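Local atomic coordinates of pectate lyase II (Xanthomonas campestris pv. campestris, PDB entry 2QY1), a protein that probably cleaves pectate, the polygalacturonate of plant cell walls, by a lyase reaction, as a secreted enzyme. Residues D31-S36 / K69-V74; H163-Y168 / T195-R200; L210-L215 / V233-I238; N220-N225 / Y245-K250. The protein carries 2 engineered substitutions. All coordinates share one frame; numbering follows the deposited sequence.

Interaction 1 (D31-S36 / K69-V74); sequences DSYSGS and KNKSDV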
# COMPACT_ATOMS: atom_id res chain seq x y z
N ASP A 31 -19.38 9.00 10.56
CA ASP A 31 -20.36 8.47 11.51
C ASP A 31 -21.80 8.89 11.16
O ASP A 31 -22.73 8.11 11.32
CB ASP A 31 -20.04 8.92 12.94
CG ASP A 31 -18.73 8.34 13.48
OD1 ASP A 31 -18.15 7.41 12.87
OD2 ASP A 31 -18.28 8.82 14.54
N SER A 32 -21.95 10.13 10.70
CA SER A 32 -23.26 10.70 10.35
C SER A 32 -23.80 10.18 9.02
O SER A 32 -25.01 10.16 8.80
CB SER A 32 -23.17 12.23 10.31
OG SER A 32 -22.79 12.76 11.57
N TYR A 33 -22.89 9.77 8.15
CA TYR A 33 -23.20 9.28 6.81
C TYR A 33 -24.07 8.01 6.85
O TYR A 33 -23.84 7.13 7.67
CB TYR A 33 -21.88 9.03 6.08
CG TYR A 33 -21.95 8.44 4.69
CD1 TYR A 33 -22.78 8.98 3.70
CD2 TYR A 33 -21.13 7.36 4.33
CE1 TYR A 33 -22.82 8.45 2.42
CE2 TYR A 33 -21.16 6.82 3.06
CZ TYR A 33 -22.01 7.37 2.11
OH TYR A 33 -22.03 6.82 0.84
N SER A 34 -25.06 7.95 5.96
CA SER A 34 -26.02 6.84 5.92
C SER A 34 -25.39 5.49 5.57
O SER A 34 -25.91 4.44 5.95
CB SER A 34 -27.15 7.16 4.93
OG SER A 34 -26.63 7.37 3.63
N GLY A 35 -24.27 5.53 4.84
CA GLY A 35 -23.52 4.32 4.51
C GLY A 35 -23.46 4.00 3.02
O GLY A 35 -22.69 3.13 2.61
N SER A 36 -24.28 4.67 2.22
CA SER A 36 -24.29 4.49 0.77
C SER A 36 -24.86 5.72 0.06
O SER A 36 -25.51 6.56 0.68
CB SER A 36 -25.06 3.23 0.37
OG SER A 36 -26.44 3.34 0.67
N LYS A 69 -16.23 2.00 8.46
CA LYS A 69 -16.67 0.65 8.79
C LYS A 69 -18.09 0.39 8.31
O LYS A 69 -19.03 1.09 8.70
CB LYS A 69 -16.57 0.41 10.30
CG LYS A 69 -16.95 -0.99 10.77
CD LYS A 69 -16.29 -1.28 12.10
CE LYS A 69 -16.90 -2.47 12.79
NZ LYS A 69 -16.40 -2.60 14.19
N ASN A 70 -18.24 -0.63 7.46
CA ASN A 70 -19.54 -1.02 6.90
C ASN A 70 -20.26 0.13 6.19
O ASN A 70 -21.49 0.25 6.25
CB ASN A 70 -20.44 -1.66 7.97
CG ASN A 70 -20.32 -3.17 8.00
OD1 ASN A 70 -19.24 -3.72 8.22
ND2 ASN A 70 -21.44 -3.85 7.78
N LYS A 71 -19.48 0.98 5.53
CA LYS A 71 -20.03 2.09 4.74
C LYS A 71 -19.34 2.15 3.39
O LYS A 71 -18.16 1.80 3.26
CB LYS A 71 -19.92 3.42 5.50
CG LYS A 71 -20.71 3.41 6.82
CD LYS A 71 -20.97 4.79 7.38
CE LYS A 71 -21.70 4.67 8.71
NZ LYS A 71 -22.02 5.98 9.32
N SER A 72 -20.09 2.58 2.37
CA SER A 72 -19.65 2.50 0.98
C SER A 72 -19.78 3.83 0.26
O SER A 72 -20.46 4.74 0.75
CB SER A 72 -20.47 1.44 0.23
OG SER A 72 -20.27 0.15 0.78
N ASP A 73 -19.13 3.93 -0.90
CA ASP A 73 -19.21 5.10 -1.77
C ASP A 73 -18.61 6.33 -1.09
O ASP A 73 -19.27 7.36 -0.94
CB ASP A 73 -20.65 5.36 -2.22
CG ASP A 73 -21.37 4.10 -2.68
OD1 ASP A 73 -22.52 3.88 -2.25
OD2 ASP A 73 -20.78 3.33 -3.46
N VAL A 74 -17.35 6.21 -0.68
CA VAL A 74 -16.67 7.26 0.08
C VAL A 74 -15.38 7.69 -0.61
O VAL A 74 -14.59 6.84 -1.04
CB VAL A 74 -16.36 6.80 1.53
CG1 VAL A 74 -15.61 7.89 2.31
CG2 VAL A 74 -17.63 6.41 2.27

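Interaction 2 (H163-Y168 / T195-R200); sequences HVTVSY and TYHHNR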
# COMPACT_ATOMS: atom_id res chain seq x y z
N HIS A 163 -10.09 -6.69 -5.32
CA HIS A 163 -10.28 -5.69 -6.38
C HIS A 163 -9.89 -4.28 -5.96
O HIS A 163 -10.74 -3.41 -5.74
CB HIS A 163 -11.69 -5.79 -6.98
CG HIS A 163 -11.92 -7.06 -7.73
ND1 HIS A 163 -12.47 -8.18 -7.14
CD2 HIS A 163 -11.64 -7.40 -9.01
CE1 HIS A 163 -12.53 -9.15 -8.04
NE2 HIS A 163 -12.03 -8.71 -9.17
N VAL A 164 -8.58 -4.10 -5.86
CA VAL A 164 -7.97 -2.89 -5.33
C VAL A 164 -6.87 -2.41 -6.28
O VAL A 164 -6.10 -3.22 -6.80
CB VAL A 164 -7.36 -3.15 -3.92
CG1 VAL A 164 -6.62 -1.93 -3.39
CG2 VAL A 164 -8.46 -3.57 -2.94
N THR A 165 -6.82 -1.10 -6.50
CA THR A 165 -5.69 -0.48 -7.18
C THR A 165 -4.92 0.41 -6.19
O THR A 165 -5.50 1.28 -5.54
CB THR A 165 -6.12 0.33 -8.42
OG1 THR A 165 -6.50 -0.57 -9.46
CG2 THR A 165 -4.97 1.20 -8.93
N VAL A 166 -3.63 0.14 -6.09
CA VAL A 166 -2.70 0.91 -5.28
C VAL A 166 -1.76 1.59 -6.28
O VAL A 166 -0.83 0.96 -6.79
CB VAL A 166 -1.91 -0.02 -4.31
CG1 VAL A 166 -0.89 0.76 -3.51
CG2 VAL A 166 -2.86 -0.77 -3.38
N SER A 167 -2.02 2.87 -6.57
CA SER A 167 -1.32 3.55 -7.66
C SER A 167 -0.77 4.93 -7.29
O SER A 167 -1.37 5.67 -6.52
CB SER A 167 -2.23 3.67 -8.88
OG SER A 167 -3.44 4.34 -8.56
N TYR A 168 0.38 5.26 -7.88
CA TYR A 168 1.02 6.58 -7.74
C TYR A 168 1.23 7.04 -6.30
O TYR A 168 1.18 8.24 -6.01
CB TYR A 168 0.24 7.64 -8.53
CG TYR A 168 0.19 7.40 -10.02
CD1 TYR A 168 1.19 7.90 -10.85
CD2 TYR A 168 -0.86 6.69 -10.59
CE1 TYR A 168 1.15 7.69 -12.23
CE2 TYR A 168 -0.91 6.47 -11.97
CZ TYR A 168 0.10 6.97 -12.78
OH TYR A 168 0.06 6.76 -14.13
N THR A 195 -3.78 -4.54 -7.93
CA THR A 195 -2.85 -3.93 -8.87
C THR A 195 -2.04 -2.86 -8.15
O THR A 195 -2.60 -1.90 -7.63
CB THR A 195 -3.58 -3.33 -10.09
OG1 THR A 195 -4.46 -4.31 -10.66
CG2 THR A 195 -2.58 -2.86 -11.14
N TYR A 196 -0.72 -3.04 -8.12
CA TYR A 196 0.20 -2.02 -7.63
C TYR A 196 0.92 -1.41 -8.82
O TYR A 196 1.70 -2.10 -9.48
CB TYR A 196 1.26 -2.64 -6.71
CG TYR A 196 0.75 -3.30 -5.44
CD1 TYR A 196 0.37 -4.64 -5.44
CD2 TYR A 196 0.68 -2.59 -4.24
CE1 TYR A 196 -0.08 -5.26 -4.27
CE2 TYR A 196 0.24 -3.20 -3.07
CZ TYR A 196 -0.14 -4.53 -3.10
OH TYR A 196 -0.59 -5.13 -1.94
N HIS A 197 0.67 -0.14 -9.13
CA HIS A 197 1.38 0.48 -10.25
C HIS A 197 1.77 1.94 -10.06
O HIS A 197 1.08 2.69 -9.36
CB HIS A 197 0.65 0.27 -11.58
CG HIS A 197 -0.58 1.10 -11.75
ND1 HIS A 197 -0.57 2.32 -12.38
CD2 HIS A 197 -1.87 0.87 -11.39
CE1 HIS A 197 -1.80 2.82 -12.39
NE2 HIS A 197 -2.60 1.95 -11.80
N HIS A 198 2.89 2.32 -10.68
CA HIS A 198 3.43 3.68 -10.64
C HIS A 198 3.69 4.21 -9.22
O HIS A 198 3.68 5.43 -9.00
CB HIS A 198 2.55 4.64 -11.44
CG HIS A 198 2.64 4.45 -12.93
ND1 HIS A 198 1.76 3.67 -13.63
CD2 HIS A 198 3.52 4.95 -13.84
CE1 HIS A 198 2.08 3.69 -14.92
NE2 HIS A 198 3.14 4.46 -15.07
N ASN A 199 3.92 3.30 -8.28
CA ASN A 199 4.29 3.69 -6.92
C ASN A 199 5.79 3.96 -6.82
O ASN A 199 6.59 3.40 -7.57
CB ASN A 199 3.89 2.61 -5.91
CG ASN A 199 2.41 2.29 -5.93
OD1 ASN A 199 1.99 1.22 -6.36
ND2 ASN A 199 1.61 3.23 -5.47
N ARG A 200 6.15 4.84 -5.89
CA ARG A 200 7.55 5.15 -5.59
C ARG A 200 7.89 4.58 -4.22
O ARG A 200 7.33 5.00 -3.21
CB ARG A 200 7.78 6.66 -5.61
CG ARG A 200 9.24 7.07 -5.57
CD ARG A 200 9.41 8.58 -5.67
NE ARG A 200 10.80 8.97 -5.41
CZ ARG A 200 11.23 10.23 -5.35
NH1 ARG A 200 10.39 11.24 -5.54
NH2 ARG A 200 12.51 10.47 -5.11
O HOH W 1 -4.70 3.93 -11.35

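Interaction 3 (L210-L215 / V233-I238); sequences LQRFGL and VRMGGI. Engineered in segment 210-215: Phe-213 (natural residue Arg). With PO4 (phosphate ion), chain C.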
# COMPACT_ATOMS: atom_id res chain seq x y z
N LEU A 210 4.52 -7.49 0.66
CA LEU A 210 4.49 -8.86 1.15
C LEU A 210 3.14 -9.41 0.73
O LEU A 210 2.10 -8.97 1.23
CB LEU A 210 4.66 -8.90 2.68
CG LEU A 210 4.91 -10.24 3.39
CD1 LEU A 210 5.15 -10.01 4.87
CD2 LEU A 210 3.78 -11.26 3.19
N GLN A 211 3.15 -10.37 -0.19
CA GLN A 211 1.91 -10.95 -0.69
C GLN A 211 1.73 -12.38 -0.20
O GLN A 211 2.59 -13.24 -0.41
CB GLN A 211 1.87 -10.91 -2.22
CG GLN A 211 0.60 -11.50 -2.83
CD GLN A 211 0.66 -11.64 -4.34
OE1 GLN A 211 1.50 -11.03 -5.00
NE2 GLN A 211 -0.24 -12.45 -4.90
N ARG A 212 0.61 -12.63 0.47
CA ARG A 212 0.19 -13.98 0.83
C ARG A 212 -1.10 -14.32 0.10
O ARG A 212 -2.09 -13.59 0.23
CB ARG A 212 -0.04 -14.09 2.34
CG ARG A 212 1.20 -14.12 3.21
CD ARG A 212 0.75 -14.33 4.64
NE ARG A 212 1.85 -14.49 5.60
CZ ARG A 212 2.33 -13.51 6.36
NH1 ARG A 212 1.83 -12.28 6.28
NH2 ARG A 212 3.31 -13.76 7.22
N PHE A 213 -1.08 -15.42 -0.66
CA PHE A 213 -2.25 -15.89 -1.44
C PHE A 213 -2.64 -14.90 -2.55
O PHE A 213 -2.00 -13.86 -2.73
CB PHE A 213 -3.47 -16.17 -0.54
CG PHE A 213 -3.17 -17.03 0.65
CD1 PHE A 213 -3.21 -18.42 0.56
CD2 PHE A 213 -2.89 -16.46 1.89
CE1 PHE A 213 -2.94 -19.22 1.67
CE2 PHE A 213 -2.63 -17.25 3.01
CZ PHE A 213 -2.66 -18.64 2.89
N GLY A 214 -3.70 -15.24 -3.28
CA GLY A 214 -4.30 -14.33 -4.26
C GLY A 214 -3.46 -14.04 -5.50
O GLY A 214 -2.42 -14.67 -5.72
N LEU A 215 -3.93 -13.09 -6.30
CA LEU A 215 -3.23 -12.68 -7.51
C LEU A 215 -2.94 -11.19 -7.45
O LEU A 215 -3.76 -10.41 -6.96
CB LEU A 215 -4.06 -12.99 -8.75
CG LEU A 215 -4.54 -14.43 -8.97
CD1 LEU A 215 -5.53 -14.50 -10.12
CD2 LEU A 215 -3.36 -15.38 -9.20
N VAL A 233 6.54 -12.80 -2.49
CA VAL A 233 5.33 -13.54 -2.84
C VAL A 233 5.31 -14.89 -2.11
O VAL A 233 6.26 -15.66 -2.21
CB VAL A 233 5.21 -13.76 -4.37
CG1 VAL A 233 3.81 -14.24 -4.72
CG2 VAL A 233 5.52 -12.48 -5.12
N ARG A 234 4.22 -15.16 -1.40
CA ARG A 234 4.16 -16.28 -0.46
C ARG A 234 2.81 -16.98 -0.48
O ARG A 234 1.84 -16.46 -1.03
CB ARG A 234 4.46 -15.78 0.96
CG ARG A 234 5.90 -15.33 1.18
CD ARG A 234 5.99 -14.19 2.19
NE ARG A 234 5.83 -14.66 3.56
CZ ARG A 234 6.27 -14.02 4.64
NH1 ARG A 234 6.92 -12.86 4.52
NH2 ARG A 234 6.06 -14.53 5.85
N MET A 235 2.76 -18.17 0.11
CA MET A 235 1.52 -18.95 0.30
C MET A 235 0.72 -19.21 -0.99
O MET A 235 -0.50 -19.06 -1.01
CB MET A 235 0.63 -18.30 1.37
CG MET A 235 1.20 -18.30 2.78
SD MET A 235 1.80 -19.91 3.35
CE MET A 235 0.32 -20.93 3.24
N GLY A 236 1.42 -19.59 -2.05
CA GLY A 236 0.76 -19.91 -3.32
C GLY A 236 0.28 -18.72 -4.13
O GLY A 236 -0.31 -18.89 -5.20
N GLY A 237 0.53 -17.51 -3.61
CA GLY A 237 0.22 -16.29 -4.35
C GLY A 237 1.00 -16.23 -5.65
O GLY A 237 2.10 -16.78 -5.76
N ILE A 238 0.42 -15.58 -6.66
CA ILE A 238 1.11 -15.36 -7.93
C ILE A 238 1.11 -13.87 -8.24
O ILE A 238 0.09 -13.20 -8.12
CB ILE A 238 0.48 -16.18 -9.09
CG1 ILE A 238 0.50 -17.68 -8.77
CG2 ILE A 238 1.22 -15.90 -10.41
CD1 ILE A 238 -0.33 -18.55 -9.72
P PO4 C . 8.28 -12.23 7.96
O1 PO4 C . 8.46 -11.72 6.55
O2 PO4 C . 8.07 -11.06 8.90
O3 PO4 C . 9.52 -12.98 8.38
O4 PO4 C . 7.08 -13.15 8.02

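Interaction 4 (N220-N225 / Y245-K250); sequences NNYFNN and YFENIK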
# COMPACT_ATOMS: atom_id res chain seq x y z
N ASN A 220 5.28 -0.98 -13.42
CA ASN A 220 5.68 0.43 -13.50
C ASN A 220 5.97 1.10 -12.15
O ASN A 220 5.82 2.31 -12.01
CB ASN A 220 4.65 1.26 -14.28
CG ASN A 220 4.65 0.97 -15.77
OD1 ASN A 220 5.60 0.39 -16.32
ND2 ASN A 220 3.60 1.40 -16.45
N ASN A 221 6.39 0.30 -11.17
CA ASN A 221 6.83 0.82 -9.88
C ASN A 221 8.33 1.06 -9.87
O ASN A 221 9.09 0.36 -10.53
CB ASN A 221 6.45 -0.13 -8.74
CG ASN A 221 4.96 -0.43 -8.70
OD1 ASN A 221 4.16 0.40 -8.29
ND2 ASN A 221 4.59 -1.64 -9.11
N TYR A 222 8.75 2.07 -9.11
CA TYR A 222 10.17 2.40 -8.97
C TYR A 222 10.64 2.06 -7.57
O TYR A 222 10.08 2.52 -6.57
CB TYR A 222 10.41 3.88 -9.31
CG TYR A 222 11.79 4.41 -8.96
CD1 TYR A 222 12.94 3.83 -9.50
CD2 TYR A 222 11.94 5.50 -8.10
CE1 TYR A 222 14.20 4.31 -9.18
CE2 TYR A 222 13.21 6.00 -7.78
CZ TYR A 222 14.33 5.40 -8.33
OH TYR A 222 15.58 5.88 -8.02
N PHE A 223 11.68 1.21 -7.50
CA PHE A 223 12.28 0.78 -6.25
C PHE A 223 13.68 1.35 -6.15
O PHE A 223 14.47 1.25 -7.10
CB PHE A 223 12.38 -0.76 -6.19
CG PHE A 223 11.06 -1.48 -6.29
CD1 PHE A 223 10.52 -2.12 -5.17
CD2 PHE A 223 10.37 -1.54 -7.49
CE1 PHE A 223 9.31 -2.81 -5.26
CE2 PHE A 223 9.15 -2.22 -7.59
CZ PHE A 223 8.62 -2.85 -6.47
N ASN A 224 14.00 1.96 -5.02
CA ASN A 224 15.34 2.48 -4.77
C ASN A 224 15.65 2.46 -3.28
O ASN A 224 14.86 2.96 -2.48
CB ASN A 224 15.50 3.89 -5.33
CG ASN A 224 16.93 4.41 -5.24
OD1 ASN A 224 17.17 5.56 -4.86
ND2 ASN A 224 17.90 3.56 -5.58
N ASN A 225 16.80 1.90 -2.93
CA ASN A 225 17.22 1.76 -1.53
C ASN A 225 16.22 0.97 -0.69
O ASN A 225 15.66 1.47 0.30
CB ASN A 225 17.58 3.13 -0.92
CG ASN A 225 18.82 3.74 -1.56
OD1 ASN A 225 18.80 4.89 -2.01
ND2 ASN A 225 19.90 2.97 -1.60
N TYR A 245 11.10 -0.64 -12.34
CA TYR A 245 12.46 -0.11 -12.36
C TYR A 245 13.09 -0.42 -11.00
O TYR A 245 12.70 0.16 -9.99
CB TYR A 245 12.44 1.40 -12.62
CG TYR A 245 13.76 2.03 -13.01
CD1 TYR A 245 13.97 2.51 -14.30
CD2 TYR A 245 14.79 2.19 -12.08
CE1 TYR A 245 15.17 3.11 -14.66
CE2 TYR A 245 16.00 2.79 -12.43
CZ TYR A 245 16.18 3.24 -13.73
OH TYR A 245 17.37 3.83 -14.08
N PHE A 246 14.06 -1.34 -10.99
CA PHE A 246 14.74 -1.76 -9.76
C PHE A 246 16.17 -1.22 -9.72
O PHE A 246 16.91 -1.35 -10.69
CB PHE A 246 14.80 -3.29 -9.66
CG PHE A 246 13.46 -3.97 -9.58
CD1 PHE A 246 12.88 -4.52 -10.72
CD2 PHE A 246 12.80 -4.10 -8.36
CE1 PHE A 246 11.65 -5.17 -10.65
CE2 PHE A 246 11.57 -4.74 -8.28
CZ PHE A 246 10.99 -5.28 -9.43
N GLU A 247 16.54 -0.62 -8.59
CA GLU A 247 17.95 -0.27 -8.32
C GLU A 247 18.20 -0.15 -6.82
O GLU A 247 17.27 0.14 -6.06
CB GLU A 247 18.38 1.01 -9.05
CG GLU A 247 17.62 2.27 -8.67
CD GLU A 247 18.14 3.51 -9.38
OE1 GLU A 247 19.18 3.42 -10.07
OE2 GLU A 247 17.51 4.58 -9.25
N ASN A 248 19.44 -0.38 -6.41
CA ASN A 248 19.83 -0.34 -4.99
C ASN A 248 18.83 -1.09 -4.12
O ASN A 248 18.23 -0.52 -3.20
CB ASN A 248 20.03 1.11 -4.52
CG ASN A 248 21.02 1.88 -5.38
OD1 ASN A 248 20.69 2.93 -5.93
ND2 ASN A 248 22.23 1.35 -5.52
N ILE A 249 18.63 -2.37 -4.42
CA ILE A 249 17.61 -3.18 -3.76
C ILE A 249 18.14 -4.58 -3.45
O ILE A 249 18.78 -5.21 -4.29
CB ILE A 249 16.28 -3.23 -4.60
CG1 ILE A 249 15.24 -4.16 -3.95
CG2 ILE A 249 16.55 -3.63 -6.06
CD1 ILE A 249 13.80 -3.91 -4.39
N LYS A 250 17.90 -5.02 -2.22
CA LYS A 250 18.25 -6.38 -1.80
C LYS A 250 17.01 -7.26 -1.94
O LYS A 250 15.91 -6.84 -1.59
CB LYS A 250 18.76 -6.38 -0.36
CG LYS A 250 19.31 -7.73 0.09
CD LYS A 250 19.95 -7.63 1.46
CE LYS A 250 20.56 -8.97 1.87
NZ LYS A 250 21.46 -8.82 3.04

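Interaction 1 (D31-S36 / K69-V74)
Lys-71 runs its side chain along the loop that leaves helix 23-32. Its CB lies 3.8 Å from CA of Gly-35, and CG and CD keep close to that same carbon, CD also coming beside CD2 of the Tyr-33 ring. CE then nears the Tyr-33 carbonyl, and NZ donates to O of Tyr-33 at 2.7 Å, in the plane of that carbonyl. CG stands beside the backbone N (chi1 -62°) and the chain beyond it is fully extended, which carries the ammonium to the helix end, where Ile-30 O is a second acceptor.

Tyr-33 slides past in the opposite direction. Its OH donates to Ser-72 O at 2.6 Å, with that oxygen in the plane of the ring at its edge, while CE2 packs on CG2 of Val-74. The backbones also join: Ser-72 N donates to Gly-35 O at 2.7 Å. Gly-35 has a positive phi of 116°, at which a CB would jam against the preceding carbonyl.

A lysine ammonium among main-chain carbonyls at the C-terminal end of a helix should be favoured electrostatically, so the contact probably ties the helix that caps the solenoid to its first turns by polar bonds more than by apolar packing.

Interaction 2 (H163-Y168 / T195-R200)
Val-166 N donates to Thr-195 O at 2.8 Å, the shortest bond of this parallel pairing and nearly straight at 174°. Thr-195 N to Val-164 O, His-197 N to Val-166 O and Tyr-168 N to His-197 O continue the zipper, so each strand both gives and accepts. On one face of the strands Val-166 lies beside Tyr-196, its CB 3.6 Å from ring atom CD2, with Met-157 of another strand touching both.

The other face carries Thr-165, Ser-167 and His-197. Ser-167 CB sits over the face of the His-197 imidazole, 3.4 Å from NE2, and a water joins Ser-167 OG to that nitrogen; Ser-167 OG is also bonded to Asp-132. His-197 CG between its backbone N and carbonyl carbon (chi1 74°) lays the imidazole there. Its ND1 meets ND1 of His-198 at 3.0 Å, each nitrogen at the edge of the other's ring, a hydrogen bond that fixes the rotation of both imidazoles, while His-198 NE2 bonds Thr-309 OG1.

At the strand ends Tyr-168 lays its ring on His-198, whose CB is 3.5 Å from the ring centroid. The two ring planes are 5° apart but slid until the phenol OH, 3.6 Å from His-198 ND1, lies over the imidazole. Parallel strands of successive turns paired in exact register are typical of the right-handed parallel beta-helix of pectate lyases.

Interaction 3 (L210-L215 / V233-I238)
Arg-212 and Arg-234 lie side by side and point the same way, their guanidinium planes turned 59° from each other. The two NH2 atoms come within 3.2 Å, a like-charge approach that their acceptors probably offset. Arg-212 is held by a salt bridge to Asp-184 and a bond to Gly-181 O, while Arg-234, its chain bent at chi2 and chi3, grips a phosphate ion (probably from the crystallisation liquor) edge-on: NH1 donates to O1 and NH2 to O4, each at 2.8 Å. The Leu-210 methyls pack against Arg-234, CD2 over a face of the guanidinium.

Where both strands turn off, Phe-213, an engineered residue, lays its ring on Met-235. CB of Met-235 stands over the ring centre, 3.6 Å from the centroid, and SD lies obliquely beside the ring in a Met-aromatic contact. CG of Phe-213 beside the backbone N (chi1 -50°) swings the ring back over that methionine, although its CB points away.

Gln-211, extended, lies beside Val-233 and donates through NE2 to Phe-213 O at 3.1 Å and weakly to Ile-238 O; its OE1 is hydrogen-bonded to Ser-216 OG. A CB on Gly-237 would clash with Phe-213 O. Arg-234 O takes Phe-213 N and Gly-237 N from opposite faces of its plane, the latter closing a type I' turn. Beyond it Ile-238 N bonds Gly-214 O and Leu-215 CD2 meets Ile-238 CB. Two parallel pairings, separated by loops across which the register shifts by one residue, are consistent with a corner between faces of the parallel beta-helix.

Interaction 4 (N220-N225 / Y245-K250)
Tyr-222 OH donates to Glu-247 OE2 at 2.6 Å, the carboxylate oxygen lying in the plane of the phenol ring and accepting the hydrogen bond on its anti lone pair. The two side chains cross, the ring and carboxylate planes well turned from each other. Along the same ring edge Tyr-245 CD2 touches Tyr-222 CD1 at 3.6 Å. The two tyrosine side chains lie side by side and point the same way, yet their ring planes meet at 69°, too oblique for a stack.

On the other face of the strands Phe-223 and Phe-246 form an offset stack, centroids 4.6 Å apart and planes 24° from parallel, with Phe-246 CE2 over the rim of the Phe-223 ring. Ile-249 CD1 closes against Phe-223 CD1 at 3.8 Å.

What sets these groups in place is a run of backbone bonds. Tyr-245 N gives to Asn-221 O and Phe-223 N to Tyr-245 O, both at 2.9 Å and almost straight; Glu-247 N to Phe-223 O is longer, at 3.2 Å, and more bent. Tyr-222 CG anti to its backbone N (chi1 169°) directs the phenol along the strands toward Glu-247, whose own CG takes the position between N and carbonyl carbon. The carboxylate has a second partner in a salt bridge to Lys-315.

Further out, Lys-315 belongs to helix 314-321, which covers the tyrosine face through Val-314 and that lysine, and the Tyr-245 ring stacks on Tyr-270. On the phenylalanine face Phe-201 of strand 193-202 meets Phe-223, while Trp-292, and Ile-275 of strand 275-276, meet Phe-246.

Overall arrangement
Interactions 2, 3 and 4 are buried contacts between neighbouring parallel strands of successive turns, whereas interaction 1 lies at the surface, where a helix end meets a loop through lysine and tyrosine bonds to carbonyls. Its centre is about 37 Å from that of interaction 4, on the opposite side of the chain's centre. Interactions 2 and 4 touch: Asn-221 bonds Asn-199 N and Tyr-196 O, joining strands 193-202 and 215-226. Both carry aromatic clusters, but only interaction 4 has a true offset stack, a phenylalanine pair, besides its tyrosine-glutamate bond. Interaction 3 alternates along the chain with interaction 4, yet its chemistry is that of arginines and a glycine-rich corner.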